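Local coordinates for CYTH domain-containing protein (Pyrococcus horikoshii, PDB 2EEN) that is of unknown function but, as a CYTH-domain protein, probably binds phosphorylated substrates with metal ions inside a tunnel walled by antiparallel strands, at residues A[2-10]-A[71-80]; A[132-140]-A[153-162]. All coordinates share one frame; numbering follows the deposited sequence.

Interaction 1 (A[2-10]-A[71-80])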
ATOM      1  N   TYR A   2       8.098 -16.098  10.561  1.00 27.11           N
ATOM      2  CA  TYR A   2       7.299 -15.201  11.435  1.00 27.25           C
ATOM      3  C   TYR A   2       8.193 -14.445  12.394  1.00 26.19           C
ATOM      4  O   TYR A   2       9.240 -14.943  12.808  1.00 25.46           O
ATOM      5  CB  TYR A   2       6.283 -16.006  12.254  1.00 29.23           C
ATOM      6  CG  TYR A   2       5.246 -16.728  11.430  1.00 30.64           C
ATOM      7  CD1 TYR A   2       5.560 -17.904  10.756  1.00 32.90           C
ATOM      8  CD2 TYR A   2       3.949 -16.228  11.321  1.00 32.72           C
ATOM      9  CE1 TYR A   2       4.606 -18.571   9.991  1.00 34.54           C
ATOM     10  CE2 TYR A   2       2.987 -16.885  10.559  1.00 34.54           C
ATOM     11  CZ  TYR A   2       3.322 -18.055   9.897  1.00 35.83           C
ATOM     12  OH  TYR A   2       2.371 -18.709   9.145  1.00 39.36           O
ATOM     13  N   GLU A   3       7.771 -13.237  12.744  1.00 25.47           N
ATOM     14  CA  GLU A   3       8.519 -12.419  13.684  1.00 25.26           C
ATOM     15  C   GLU A   3       7.927 -12.688  15.056  1.00 22.17           C
ATOM     16  O   GLU A   3       6.840 -12.213  15.388  1.00 21.44           O
ATOM     17  CB  GLU A   3       8.383 -10.933  13.339  1.00 29.15           C
ATOM     18  CG  GLU A   3       9.236 -10.021  14.210  1.00 35.49           C
ATOM     19  CD  GLU A   3       9.098  -8.556  13.834  1.00 39.46           C
ATOM     20  OE1 GLU A   3       8.318  -8.244  12.907  1.00 41.92           O
ATOM     21  OE2 GLU A   3       9.774  -7.717  14.468  1.00 41.17           O
ATOM     22  N   VAL A   4       8.626 -13.494  15.839  1.00 21.45           N
ATOM     23  CA  VAL A   4       8.167 -13.811  17.176  1.00 21.01           C
ATOM     24  C   VAL A   4       8.426 -12.596  18.043  1.00 21.96           C
ATOM     25  O   VAL A   4       9.540 -12.072  18.077  1.00 21.57           O
ATOM     26  CB  VAL A   4       8.928 -15.019  17.740  1.00 19.29           C
ATOM     27  CG1 VAL A   4       8.476 -15.310  19.159  1.00 18.52           C
ATOM     28  CG2 VAL A   4       8.707 -16.227  16.834  1.00 19.52           C
ATOM     29  N   GLU A   5       7.400 -12.134  18.742  1.00 21.71           N
ATOM     30  CA  GLU A   5       7.571 -10.973  19.590  1.00 24.22           C
ATOM     31  C   GLU A   5       6.880 -11.117  20.932  1.00 23.42           C
ATOM     32  O   GLU A   5       5.760 -11.630  21.025  1.00 23.01           O
ATOM     33  CB  GLU A   5       7.060  -9.716  18.877  1.00 28.66           C
ATOM     34  CG  GLU A   5       7.156  -8.446  19.719  1.00 34.31           C
ATOM     35  CD  GLU A   5       6.962  -7.177  18.904  1.00 37.67           C
ATOM     36  OE1 GLU A   5       7.883  -6.809  18.141  1.00 39.80           O
ATOM     37  OE2 GLU A   5       5.887  -6.549  19.020  1.00 39.53           O
ATOM     38  N   LEU A   6       7.579 -10.672  21.965  1.00 21.47           N
ATOM     39  CA  LEU A   6       7.076 -10.682  23.329  1.00 21.74           C
ATOM     40  C   LEU A   6       7.248  -9.279  23.877  1.00 22.89           C
ATOM     41  O   LEU A   6       8.194  -8.575  23.524  1.00 22.24           O
ATOM     42  CB  LEU A   6       7.866 -11.651  24.211  1.00 23.89           C
ATOM     43  CG  LEU A   6       7.729 -13.150  23.986  1.00 26.04           C
ATOM     44  CD1 LEU A   6       8.552 -13.874  25.045  1.00 25.22           C
ATOM     45  CD2 LEU A   6       6.273 -13.556  24.079  1.00 26.30           C
ATOM     46  N   LYS A   7       6.333  -8.875  24.748  1.00 20.72           N
ATOM     47  CA  LYS A   7       6.388  -7.555  25.346  1.00 21.17           C
ATOM     48  C   LYS A   7       6.110  -7.646  26.833  1.00 20.07           C
ATOM     49  O   LYS A   7       5.300  -8.463  27.274  1.00 20.71           O
ATOM     50  CB  LYS A   7       5.357  -6.633  24.687  1.00 20.66           C
ATOM     51  CG  LYS A   7       5.236  -5.259  25.341  1.00 20.41           C
ATOM     52  CD  LYS A   7       4.459  -4.279  24.461  1.00 22.01           C
ATOM     53  CE  LYS A   7       2.984  -4.634  24.354  1.00 21.55           C
ATOM     54  NZ  LYS A   7       2.282  -3.712  23.404  1.00 24.57           N
ATOM     55  N   GLY A   8       6.787  -6.802  27.598  1.00 19.92           N
ATOM     56  CA  GLY A   8       6.588  -6.769  29.030  1.00 20.51           C
ATOM     57  C   GLY A   8       6.583  -5.337  29.521  1.00 21.06           C
ATOM     58  O   GLY A   8       7.073  -4.437  28.838  1.00 19.84           O
ATOM     59  N   TYR A   9       5.999  -5.107  30.689  1.00 22.58           N
ATOM     60  CA  TYR A   9       5.993  -3.768  31.250  1.00 23.36           C
ATOM     61  C   TYR A   9       7.398  -3.542  31.775  1.00 22.22           C
ATOM     62  O   TYR A   9       8.049  -4.486  32.229  1.00 24.02           O
ATOM     63  CB  TYR A   9       4.975  -3.652  32.391  1.00 21.92           C
ATOM     64  CG  TYR A   9       3.549  -3.633  31.908  1.00 25.08           C
ATOM     65  CD1 TYR A   9       2.921  -4.803  31.482  1.00 25.88           C
ATOM     66  CD2 TYR A   9       2.842  -2.437  31.823  1.00 25.95           C
ATOM     67  CE1 TYR A   9       1.625  -4.783  30.982  1.00 26.51           C
ATOM     68  CE2 TYR A   9       1.545  -2.405  31.320  1.00 26.41           C
ATOM     69  CZ  TYR A   9       0.946  -3.579  30.902  1.00 26.40           C
ATOM     70  OH  TYR A   9      -0.328  -3.554  30.383  1.00 30.11           O
ATOM     71  N   ALA A  10       7.875  -2.306  31.705  1.00 21.39           N
ATOM     72  CA  ALA A  10       9.218  -1.998  32.168  1.00 22.78           C
ATOM     73  C   ALA A  10       9.274  -0.801  33.108  1.00 23.72           C
ATOM     74  O   ALA A  10       8.244  -0.259  33.517  1.00 25.95           O
ATOM     75  CB  ALA A  10      10.146  -1.772  30.966  1.00 20.82           C
ATOM     76  N   ILE A  71      -1.345 -15.856  16.328  1.00 25.03           N
ATOM     77  CA  ILE A  71      -1.453 -17.295  16.120  1.00 27.08           C
ATOM     78  C   ILE A  71      -0.886 -18.082  17.291  1.00 28.24           C
ATOM     79  O   ILE A  71      -0.935 -19.311  17.304  1.00 28.75           O
ATOM     80  CB  ILE A  71      -0.722 -17.729  14.844  1.00 28.98           C
ATOM     81  CG1 ILE A  71       0.755 -17.342  14.930  1.00 29.81           C
ATOM     82  CG2 ILE A  71      -1.380 -17.093  13.629  1.00 31.52           C
ATOM     83  CD1 ILE A  71       1.584 -17.855  13.772  1.00 31.59           C
ATOM     84  N   ASP A  72      -0.369 -17.365  18.282  1.00 28.32           N
ATOM     85  CA  ASP A  72       0.230 -17.992  19.456  1.00 31.52           C
ATOM     86  C   ASP A  72      -0.384 -17.448  20.746  1.00 32.66           C
ATOM     87  O   ASP A  72      -0.544 -16.239  20.907  1.00 33.42           O
ATOM     88  CB  ASP A  72       1.743 -17.742  19.442  1.00 32.00           C
ATOM     89  CG  ASP A  72       2.450 -18.368  20.621  1.00 34.93           C
ATOM     90  OD1 ASP A  72       2.317 -19.596  20.816  1.00 35.95           O
ATOM     91  OD2 ASP A  72       3.146 -17.633  21.351  1.00 32.76           O
ATOM     92  N   GLU A  73      -0.719 -18.347  21.667  1.00 33.65           N
ATOM     93  CA  GLU A  73      -1.330 -17.955  22.934  1.00 33.44           C
ATOM     94  C   GLU A  73      -0.316 -17.354  23.903  1.00 31.98           C
ATOM     95  O   GLU A  73      -0.682 -16.599  24.806  1.00 32.80           O
ATOM     96  CB  GLU A  73      -1.990 -19.169  23.604  1.00 36.19           C
ATOM     97  CG  GLU A  73      -2.401 -20.274  22.646  1.00 40.12           C
ATOM     98  CD  GLU A  73      -1.210 -20.984  22.023  1.00 42.52           C
ATOM     99  OE1 GLU A  73      -0.416 -21.589  22.775  1.00 46.01           O
ATOM    100  OE2 GLU A  73      -1.063 -20.934  20.782  1.00 44.68           O
ATOM    101  N   LYS A  74       0.954 -17.692  23.711  1.00 30.75           N
ATOM    102  CA  LYS A  74       2.018 -17.215  24.587  1.00 29.87           C
ATOM    103  C   LYS A  74       2.780 -15.993  24.087  1.00 29.55           C
ATOM    104  O   LYS A  74       3.719 -15.544  24.747  1.00 30.35           O
ATOM    105  CB  LYS A  74       3.021 -18.338  24.855  1.00 32.80           C
ATOM    106  CG  LYS A  74       2.582 -19.357  25.900  1.00 35.20           C
ATOM    107  CD  LYS A  74       1.506 -20.289  25.383  1.00 37.62           C
ATOM    108  CE  LYS A  74       1.309 -21.456  26.338  1.00 38.16           C
ATOM    109  NZ  LYS A  74       1.080 -20.991  27.735  1.00 39.62           N
ATOM    110  N   SER A  75       2.396 -15.456  22.934  1.00 25.15           N
ATOM    111  CA  SER A  75       3.102 -14.291  22.416  1.00 22.64           C
ATOM    112  C   SER A  75       2.210 -13.426  21.515  1.00 23.17           C
ATOM    113  O   SER A  75       1.033 -13.680  21.316  1.00 21.45           O
ATOM    114  CB  SER A  75       4.331 -14.778  21.643  1.00 20.76           C
ATOM    115  OG  SER A  75       3.909 -15.360  20.411  1.00 20.49           O
ATOM    116  N   LYS A  76       2.816 -12.342  21.000  1.00 22.33           N
ATOM    117  CA  LYS A  76       2.088 -11.453  20.100  1.00 23.73           C
ATOM    118  C   LYS A  76       2.409 -11.766  18.632  1.00 23.63           C
ATOM    119  O   LYS A  76       2.153 -10.982  17.729  1.00 23.70           O
ATOM    120  CB  LYS A  76       2.523 -10.017  20.411  1.00 26.32           C
ATOM    121  CG  LYS A  76       2.253  -9.605  21.861  1.00 31.29           C
ATOM    122  CD  LYS A  76       2.892  -8.255  22.205  1.00 34.82           C
ATOM    123  CE  LYS A  76       2.536  -7.160  21.193  1.00 36.56           C
ATOM    124  NZ  LYS A  76       3.214  -5.921  21.560  1.00 38.85           N
ATOM    125  N   THR A  77       3.034 -12.942  18.416  1.00 21.85           N
ATOM    126  CA  THR A  77       3.441 -13.322  17.065  1.00 19.59           C
ATOM    127  C   THR A  77       2.260 -13.375  16.107  1.00 20.08           C
ATOM    128  O   THR A  77       1.222 -13.956  16.397  1.00 19.00           O
ATOM    129  CB  THR A  77       4.084 -14.706  17.118  1.00 20.26           C
ATOM    130  OG1 THR A  77       5.218 -14.679  17.989  1.00 20.34           O
ATOM    131  CG2 THR A  77       4.542 -15.114  15.717  1.00 19.62           C
ATOM    132  N   ARG A  78       2.453 -12.767  14.946  1.00 17.91           N
ATOM    133  CA  ARG A  78       1.411 -12.739  13.938  1.00 19.37           C
ATOM    134  C   ARG A  78       2.019 -12.547  12.566  1.00 18.42           C
ATOM    135  O   ARG A  78       3.167 -12.120  12.434  1.00 18.48           O
ATOM    136  CB  ARG A  78       0.452 -11.592  14.230  1.00 23.83           C
ATOM    137  CG  ARG A  78       1.122 -10.233  14.195  1.00 25.53           C
ATOM    138  CD  ARG A  78       0.507  -9.317  15.234  1.00 29.67           C
ATOM    139  NE  ARG A  78      -0.944  -9.352  15.149  1.00 30.98           N
ATOM    140  CZ  ARG A  78      -1.756  -8.909  16.100  1.00 33.53           C
ATOM    141  NH1 ARG A  78      -1.256  -8.390  17.213  1.00 34.47           N
ATOM    142  NH2 ARG A  78      -3.070  -9.003  15.943  1.00 31.64           N
ATOM    143  N   LEU A  79       1.246 -12.872  11.543  1.00 19.45           N
ATOM    144  CA  LEU A  79       1.702 -12.698  10.182  1.00 19.34           C
ATOM    145  C   LEU A  79       1.738 -11.196   9.932  1.00 18.30           C
ATOM    146  O   LEU A  79       0.899 -10.448  10.437  1.00 19.12           O
ATOM    147  CB  LEU A  79       0.733 -13.387   9.221  1.00 23.70           C
ATOM    148  CG  LEU A  79       0.827 -13.094   7.723  1.00 27.32           C
ATOM    149  CD1 LEU A  79       0.158 -14.220   6.957  1.00 31.06           C
ATOM    150  CD2 LEU A  79       0.167 -11.757   7.405  1.00 29.52           C
ATOM    151  N   GLU A  80       2.721 -10.748   9.168  1.00 18.66           N
ATOM    152  CA  GLU A  80       2.828  -9.330   8.877  1.00 19.46           C
ATOM    153  C   GLU A  80       3.221  -9.119   7.435  1.00 18.96           C
ATOM    154  O   GLU A  80       3.982  -9.906   6.863  1.00 19.31           O
ATOM    155  CB  GLU A  80       3.881  -8.667   9.774  1.00 23.21           C
ATOM    156  CG  GLU A  80       3.539  -8.671  11.256  1.00 30.21           C
ATOM    157  CD  GLU A  80       4.634  -8.053  12.107  1.00 34.46           C
ATOM    158  OE1 GLU A  80       4.912  -6.844  11.935  1.00 36.35           O
ATOM    159  OE2 GLU A  80       5.218  -8.776  12.944  1.00 37.87           O
TER
HETATM  160  O   HOH W   1       4.670 -11.031  14.658  1.00 23.29           O
HETATM  161  O   HOH W   2       5.793 -11.766  11.656  1.00 36.27           O
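Val4 and Thr77 bring the two backbones nearest, 4.8 Å between their CA atoms, and the chains run in opposite directions from there, Tyr2 beside Leu79 and Leu6 beside Ser75. The one full-strength direct bond is Lys76 N to Glu5 O, 3.0 Å at 160°. Toward Arg78 the chains part and two waters take up the gap: one receives Arg78 N at 2.8 Å and lies within bonding distance of Glu3 O, the other receives Glu3 N at 2.7 Å and lies within that of Arg78 O.

Thr77 turns OG1 over the 2-10 backbone, accepting a weak bond from Glu5 N. The same hydroxyl donates to Ser75 OG, which donates to Asp72 OD2 and accepts from Thr77 N, an ST turn. Leu6 pushes CD2 tightly against Ser75 CB at 3.3 Å, while Tyr2 brings ring atom CE2 to Ile71 CD1, obliquely to the ring.

The charged ends gather on one side of strand 3-9. Glu3, extended with CG anti to the backbone N (chi1 -175°), carries OE1 to 3.1 Å from Glu80 OE2, and the NZ atoms of Lys7 and Lys76 lie 3.0 Å apart. Neither is a hydrogen bond, being two acceptors and two donors; a bound cation might ease the acids. Glu5 OE2 and Lys76 NZ make a long ion pair (3.7 Å). Lys7 NZ also bonds Arg168 O, and Lys7 makes a cation-pi contact with Tyr170. Glu3, Glu5 and Lys7 match the CYTH ExExK signature, consistent with an anion and metal pocket.

Strands 3-9 and 78-85 are the outermost of the eight-stranded antiparallel sheet, so this partly water-filled seam joins its edges. Strand 131-139 flanks 3-9, strand 59-70 flanks 78-85, and helix 146-160 packs on Val4, Leu6, Ile71 and Asp72.

Interaction 2 (A[132-140]-A[153-162]); sequences KFIEIETLV and LEKILRELGV
Ile136 is the bump that fits into the hollow formed by Leu153, Ile156 and Leu157 on one side of the helix. Its CG2 wedges between Leu153 CB (3.6 Å) and Leu157 CD1, the latter at a snug 3.5 Å. Because chi1 (-171°) swings CG1 away from the backbone N, the longer branch runs past Leu153 CG and brings CD1 onto Ile156 CG2 at 3.6 Å. On one flank Leu153 spreads both its methyls against Thr138 CG2, each 3.7 Å away; Thr138 OG1 is spoken for by Gly119 O. On the other, Leu157 CD2 meets Ile134 CD1 at 3.6 Å, the two side chains sliding past each other in opposite directions, and Val162 CG2 presses on Ile134 CG2. Val162 gets there because Gly161, with positive phi, ends the helix in a Schellman motif and turns the chain back to the strand.

The axes of strand and helix lie 8.9 Å apart, nearly antiparallel at 152°. Cutting Ile136 back to an alanine is likely to leave a gap between Leu153, Ile156 and Leu157. Branched aliphatic groups do almost all the touching, so this part of the helix probably stays on the strand through close fit and exclusion of water.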
ATOM      1  N   LYS A 132       6.525   2.938  30.141  1.00 17.44           N
ATOM      2  CA  LYS A 132       7.638   2.105  29.695  1.00 17.12           C
ATOM      3  C   LYS A 132       7.337   0.625  29.481  1.00 16.33           C
ATOM      4  O   LYS A 132       6.687  -0.026  30.301  1.00 16.76           O
ATOM      5  CB  LYS A 132       8.793   2.214  30.689  1.00 19.10           C
ATOM      6  CG  LYS A 132       9.389   3.597  30.816  1.00 21.16           C
ATOM      7  CD  LYS A 132      10.508   3.603  31.849  1.00 23.06           C
ATOM      8  CE  LYS A 132      11.322   4.887  31.788  1.00 25.83           C
ATOM      9  NZ  LYS A 132      10.482   6.099  31.966  1.00 26.57           N
ATOM     10  N   PHE A 133       7.836   0.105  28.365  1.00 15.82           N
ATOM     11  CA  PHE A 133       7.683  -1.301  28.018  1.00 15.27           C
ATOM     12  C   PHE A 133       8.994  -1.784  27.429  1.00 16.85           C
ATOM     13  O   PHE A 133       9.862  -0.988  27.065  1.00 16.08           O
ATOM     14  CB  PHE A 133       6.607  -1.516  26.954  1.00 16.56           C
ATOM     15  CG  PHE A 133       5.220  -1.211  27.421  1.00 16.27           C
ATOM     16  CD1 PHE A 133       4.809   0.104  27.581  1.00 16.28           C
ATOM     17  CD2 PHE A 133       4.326  -2.238  27.689  1.00 18.62           C
ATOM     18  CE1 PHE A 133       3.519   0.397  28.009  1.00 17.14           C
ATOM     19  CE2 PHE A 133       3.025  -1.957  28.119  1.00 19.93           C
ATOM     20  CZ  PHE A 133       2.624  -0.634  28.275  1.00 18.80           C
ATOM     21  N   ILE A 134       9.125  -3.099  27.347  1.00 17.32           N
ATOM     22  CA  ILE A 134      10.298  -3.699  26.751  1.00 16.76           C
ATOM     23  C   ILE A 134       9.799  -4.790  25.821  1.00 18.43           C
ATOM     24  O   ILE A 134       8.931  -5.592  26.176  1.00 18.21           O
ATOM     25  CB  ILE A 134      11.257  -4.294  27.804  1.00 17.41           C
ATOM     26  CG1 ILE A 134      12.471  -4.900  27.086  1.00 16.47           C
ATOM     27  CG2 ILE A 134      10.538  -5.334  28.660  1.00 17.99           C
ATOM     28  CD1 ILE A 134      13.608  -5.265  28.001  1.00 18.14           C
ATOM     29  N   GLU A 135      10.319  -4.791  24.603  1.00 15.77           N
ATOM     30  CA  GLU A 135       9.927  -5.792  23.636  1.00 17.89           C
ATOM     31  C   GLU A 135      11.162  -6.544  23.199  1.00 15.70           C
ATOM     32  O   GLU A 135      12.279  -6.038  23.313  1.00 18.65           O
ATOM     33  CB  GLU A 135       9.255  -5.144  22.421  1.00 21.43           C
ATOM     34  CG  GLU A 135       7.823  -4.685  22.684  1.00 24.99           C
ATOM     35  CD  GLU A 135       7.105  -4.215  21.426  1.00 28.95           C
ATOM     36  OE1 GLU A 135       7.433  -4.708  20.326  1.00 32.28           O
ATOM     37  OE2 GLU A 135       6.194  -3.368  21.537  1.00 31.35           O
ATOM     38  N   ILE A 136      10.948  -7.768  22.744  1.00 16.35           N
ATOM     39  CA  ILE A 136      12.026  -8.597  22.236  1.00 16.17           C
ATOM     40  C   ILE A 136      11.465  -9.350  21.041  1.00 17.68           C
ATOM     41  O   ILE A 136      10.298  -9.759  21.034  1.00 16.99           O
ATOM     42  CB  ILE A 136      12.565  -9.575  23.310  1.00 15.19           C
ATOM     43  CG1 ILE A 136      13.834 -10.256  22.783  1.00 16.06           C
ATOM     44  CG2 ILE A 136      11.494 -10.601  23.690  1.00 15.03           C
ATOM     45  CD1 ILE A 136      14.648 -10.951  23.868  1.00 13.25           C
ATOM     46  N   GLU A 137      12.285  -9.515  20.012  1.00 15.69           N
ATOM     47  CA  GLU A 137      11.840 -10.197  18.810  1.00 19.46           C
ATOM     48  C   GLU A 137      12.940 -10.961  18.107  1.00 20.03           C
ATOM     49  O   GLU A 137      14.126 -10.648  18.241  1.00 19.13           O
ATOM     50  CB  GLU A 137      11.262  -9.188  17.822  1.00 22.26           C
ATOM     51  CG  GLU A 137      12.228  -8.056  17.509  1.00 30.54           C
ATOM     52  CD  GLU A 137      11.980  -7.427  16.155  1.00 35.39           C
ATOM     53  OE1 GLU A 137      12.390  -8.027  15.139  1.00 40.86           O
ATOM     54  OE2 GLU A 137      11.377  -6.336  16.107  1.00 40.09           O
ATOM     55  N   THR A 138      12.519 -11.963  17.347  1.00 20.04           N
ATOM     56  CA  THR A 138      13.425 -12.781  16.559  1.00 20.50           C
ATOM     57  C   THR A 138      12.589 -13.445  15.479  1.00 22.96           C
ATOM     58  O   THR A 138      11.392 -13.674  15.666  1.00 22.18           O
ATOM     59  CB  THR A 138      14.113 -13.865  17.405  1.00 21.86           C
ATOM     60  OG1 THR A 138      15.126 -14.507  16.614  1.00 23.30           O
ATOM     61  CG2 THR A 138      13.099 -14.909  17.871  1.00 23.64           C
ATOM     62  N   LEU A 139      13.214 -13.742  14.347  1.00 22.22           N
ATOM     63  CA  LEU A 139      12.512 -14.375  13.239  1.00 24.07           C
ATOM     64  C   LEU A 139      12.672 -15.887  13.249  1.00 25.27           C
ATOM     65  O   LEU A 139      13.709 -16.411  13.653  1.00 25.87           O
ATOM     66  CB  LEU A 139      13.017 -13.820  11.906  1.00 26.00           C
ATOM     67  CG  LEU A 139      12.831 -12.317  11.682  1.00 28.62           C
ATOM     68  CD1 LEU A 139      13.391 -11.927  10.325  1.00 27.72           C
ATOM     69  CD2 LEU A 139      11.353 -11.964  11.773  1.00 30.77           C
ATOM     70  N   VAL A 140      11.622 -16.578  12.812  1.00 26.22           N
ATOM     71  CA  VAL A 140      11.617 -18.034  12.727  1.00 27.01           C
ATOM     72  C   VAL A 140      10.976 -18.375  11.389  1.00 28.35           C
ATOM     73  O   VAL A 140      10.128 -17.634  10.900  1.00 28.51           O
ATOM     74  CB  VAL A 140      10.793 -18.675  13.864  1.00 28.23           C
ATOM     75  CG1 VAL A 140      11.407 -18.331  15.209  1.00 28.28           C
ATOM     76  CG2 VAL A 140       9.354 -18.203  13.797  1.00 28.70           C
ATOM     77  N   LEU A 153      12.951 -16.220  24.118  1.00 18.83           N
ATOM     78  CA  LEU A 153      12.814 -14.788  24.336  1.00 19.44           C
ATOM     79  C   LEU A 153      12.231 -14.446  25.700  1.00 17.61           C
ATOM     80  O   LEU A 153      12.633 -13.462  26.325  1.00 18.15           O
ATOM     81  CB  LEU A 153      11.970 -14.161  23.222  1.00 19.28           C
ATOM     82  CG  LEU A 153      12.758 -13.653  22.006  1.00 24.25           C
ATOM     83  CD1 LEU A 153      13.772 -14.690  21.536  1.00 24.01           C
ATOM     84  CD2 LEU A 153      11.781 -13.311  20.888  1.00 24.32           C
ATOM     85  N   GLU A 154      11.288 -15.258  26.171  1.00 19.14           N
ATOM     86  CA  GLU A 154      10.697 -15.000  27.470  1.00 21.08           C
ATOM     87  C   GLU A 154      11.791 -15.118  28.523  1.00 20.13           C
ATOM     88  O   GLU A 154      11.844 -14.329  29.459  1.00 19.19           O
ATOM     89  CB  GLU A 154       9.576 -15.996  27.777  1.00 23.26           C
ATOM     90  CG  GLU A 154       8.736 -15.581  28.970  1.00 31.08           C
ATOM     91  CD  GLU A 154       7.690 -16.611  29.347  1.00 34.30           C
ATOM     92  OE1 GLU A 154       6.996 -17.120  28.441  1.00 38.87           O
ATOM     93  OE2 GLU A 154       7.553 -16.899  30.555  1.00 38.48           O
ATOM     94  N   LYS A 155      12.671 -16.104  28.358  1.00 20.93           N
ATOM     95  CA  LYS A 155      13.764 -16.299  29.307  1.00 21.64           C
ATOM     96  C   LYS A 155      14.685 -15.084  29.350  1.00 19.29           C
ATOM     97  O   LYS A 155      15.075 -14.624  30.422  1.00 18.91           O
ATOM     98  CB  LYS A 155      14.575 -17.551  28.955  1.00 22.25           C
ATOM     99  CG  LYS A 155      15.757 -17.787  29.888  1.00 26.33           C
ATOM    100  CD  LYS A 155      16.393 -19.149  29.657  1.00 29.31           C
ATOM    101  CE  LYS A 155      17.347 -19.495  30.788  1.00 31.10           C
ATOM    102  NZ  LYS A 155      17.916 -20.863  30.644  1.00 34.87           N
ATOM    103  N   ILE A 156      15.027 -14.552  28.179  1.00 18.53           N
ATOM    104  CA  ILE A 156      15.895 -13.383  28.109  1.00 17.02           C
ATOM    105  C   ILE A 156      15.283 -12.198  28.856  1.00 16.50           C
ATOM    106  O   ILE A 156      15.963 -11.528  29.632  1.00 18.00           O
ATOM    107  CB  ILE A 156      16.166 -12.990  26.643  1.00 16.48           C
ATOM    108  CG1 ILE A 156      17.020 -14.070  25.975  1.00 16.87           C
ATOM    109  CG2 ILE A 156      16.875 -11.648  26.579  1.00 15.37           C
ATOM    110  CD1 ILE A 156      17.133 -13.915  24.480  1.00 16.96           C
ATOM    111  N   LEU A 157      13.998 -11.945  28.632  1.00 17.03           N
ATOM    112  CA  LEU A 157      13.336 -10.837  29.310  1.00 16.86           C
ATOM    113  C   LEU A 157      13.219 -11.048  30.817  1.00 17.01           C
ATOM    114  O   LEU A 157      13.437 -10.118  31.594  1.00 17.08           O
ATOM    115  CB  LEU A 157      11.947 -10.595  28.715  1.00 17.84           C
ATOM    116  CG  LEU A 157      11.992  -9.978  27.318  1.00 17.44           C
ATOM    117  CD1 LEU A 157      10.587  -9.619  26.874  1.00 18.65           C
ATOM    118  CD2 LEU A 157      12.883  -8.742  27.342  1.00 19.89           C
ATOM    119  N   ARG A 158      12.888 -12.265  31.232  1.00 20.02           N
ATOM    120  CA  ARG A 158      12.765 -12.532  32.659  1.00 20.48           C
ATOM    121  C   ARG A 158      14.119 -12.389  33.344  1.00 20.20           C
ATOM    122  O   ARG A 158      14.200 -11.954  34.496  1.00 20.20           O
ATOM    123  CB  ARG A 158      12.165 -13.922  32.895  1.00 20.51           C
ATOM    124  CG  ARG A 158      10.659 -13.950  32.667  1.00 21.27           C
ATOM    125  CD  ARG A 158      10.017 -15.253  33.104  1.00 21.63           C
ATOM    126  NE  ARG A 158       8.567 -15.105  33.154  1.00 24.64           N
ATOM    127  CZ  ARG A 158       7.923 -14.397  34.081  1.00 25.06           C
ATOM    128  NH1 ARG A 158       8.599 -13.780  35.041  1.00 21.66           N
ATOM    129  NH2 ARG A 158       6.602 -14.287  34.032  1.00 25.21           N
ATOM    130  N   GLU A 159      15.189 -12.721  32.629  1.00 20.87           N
ATOM    131  CA  GLU A 159      16.523 -12.596  33.196  1.00 21.90           C
ATOM    132  C   GLU A 159      16.913 -11.131  33.360  1.00 22.71           C
ATOM    133  O   GLU A 159      17.864 -10.809  34.078  1.00 24.71           O
ATOM    134  CB  GLU A 159      17.545 -13.314  32.319  1.00 22.91           C
ATOM    135  CG  GLU A 159      17.408 -14.827  32.348  1.00 27.72           C
ATOM    136  CD  GLU A 159      17.939 -15.498  33.619  1.00 31.01           C
ATOM    137  OE1 GLU A 159      18.482 -14.826  34.529  1.00 33.43           O
ATOM    138  OE2 GLU A 159      17.836 -16.740  33.673  1.00 36.04           O
ATOM    139  N   LEU A 160      16.173 -10.245  32.698  1.00 21.50           N
ATOM    140  CA  LEU A 160      16.426  -8.811  32.785  1.00 22.10           C
ATOM    141  C   LEU A 160      15.563  -8.158  33.857  1.00 22.91           C
ATOM    142  O   LEU A 160      15.759  -6.994  34.201  1.00 24.15           O
ATOM    143  CB  LEU A 160      16.152  -8.150  31.439  1.00 23.81           C
ATOM    144  CG  LEU A 160      17.147  -8.514  30.339  1.00 23.11           C
ATOM    145  CD1 LEU A 160      16.619  -8.021  28.997  1.00 24.59           C
ATOM    146  CD2 LEU A 160      18.509  -7.911  30.656  1.00 24.38           C
ATOM    147  N   GLY A 161      14.601  -8.910  34.378  1.00 23.79           N
ATOM    148  CA  GLY A 161      13.740  -8.378  35.414  1.00 24.04           C
ATOM    149  C   GLY A 161      12.287  -8.201  35.022  1.00 25.16           C
ATOM    150  O   GLY A 161      11.476  -7.752  35.833  1.00 24.30           O
ATOM    151  N   VAL A 162      11.945  -8.549  33.787  1.00 24.14           N
ATOM    152  CA  VAL A 162      10.569  -8.415  33.326  1.00 25.19           C
ATOM    153  C   VAL A 162       9.691  -9.454  34.016  1.00 26.23           C
ATOM    154  O   VAL A 162       9.992 -10.646  33.988  1.00 24.88           O
ATOM    155  CB  VAL A 162      10.475  -8.605  31.800  1.00 26.19           C
ATOM    156  CG1 VAL A 162       9.057  -8.342  31.328  1.00 27.79           C
ATOM    157  CG2 VAL A 162      11.444  -7.657  31.107  1.00 27.07           C
TER

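In the fold
Interaction 1 runs along the outer edge of strand 3-9, interaction 2 covers the helix-side face of its neighbour 131-139; their centres are about 10 Å apart. On the helix face the two join where Leu6 CD1 packs 3.3 Å from Glu154 N. On the other face acids crowd together across the strands: Glu3 OE2 lies 2.7 Å from Glu137 OE2, and Glu5 OE2 lies 2.7 Å from Glu135 OE1, which a bound cation may be what allows. With Glu80, Lys7 and Lys76 they form a charged cluster consistent with the metal- and phosphate-binding tunnel of CYTH relatives. Interaction 1 thus closes the edge beside this presumed site, while interaction 2 backs the same wall with a greasy helix.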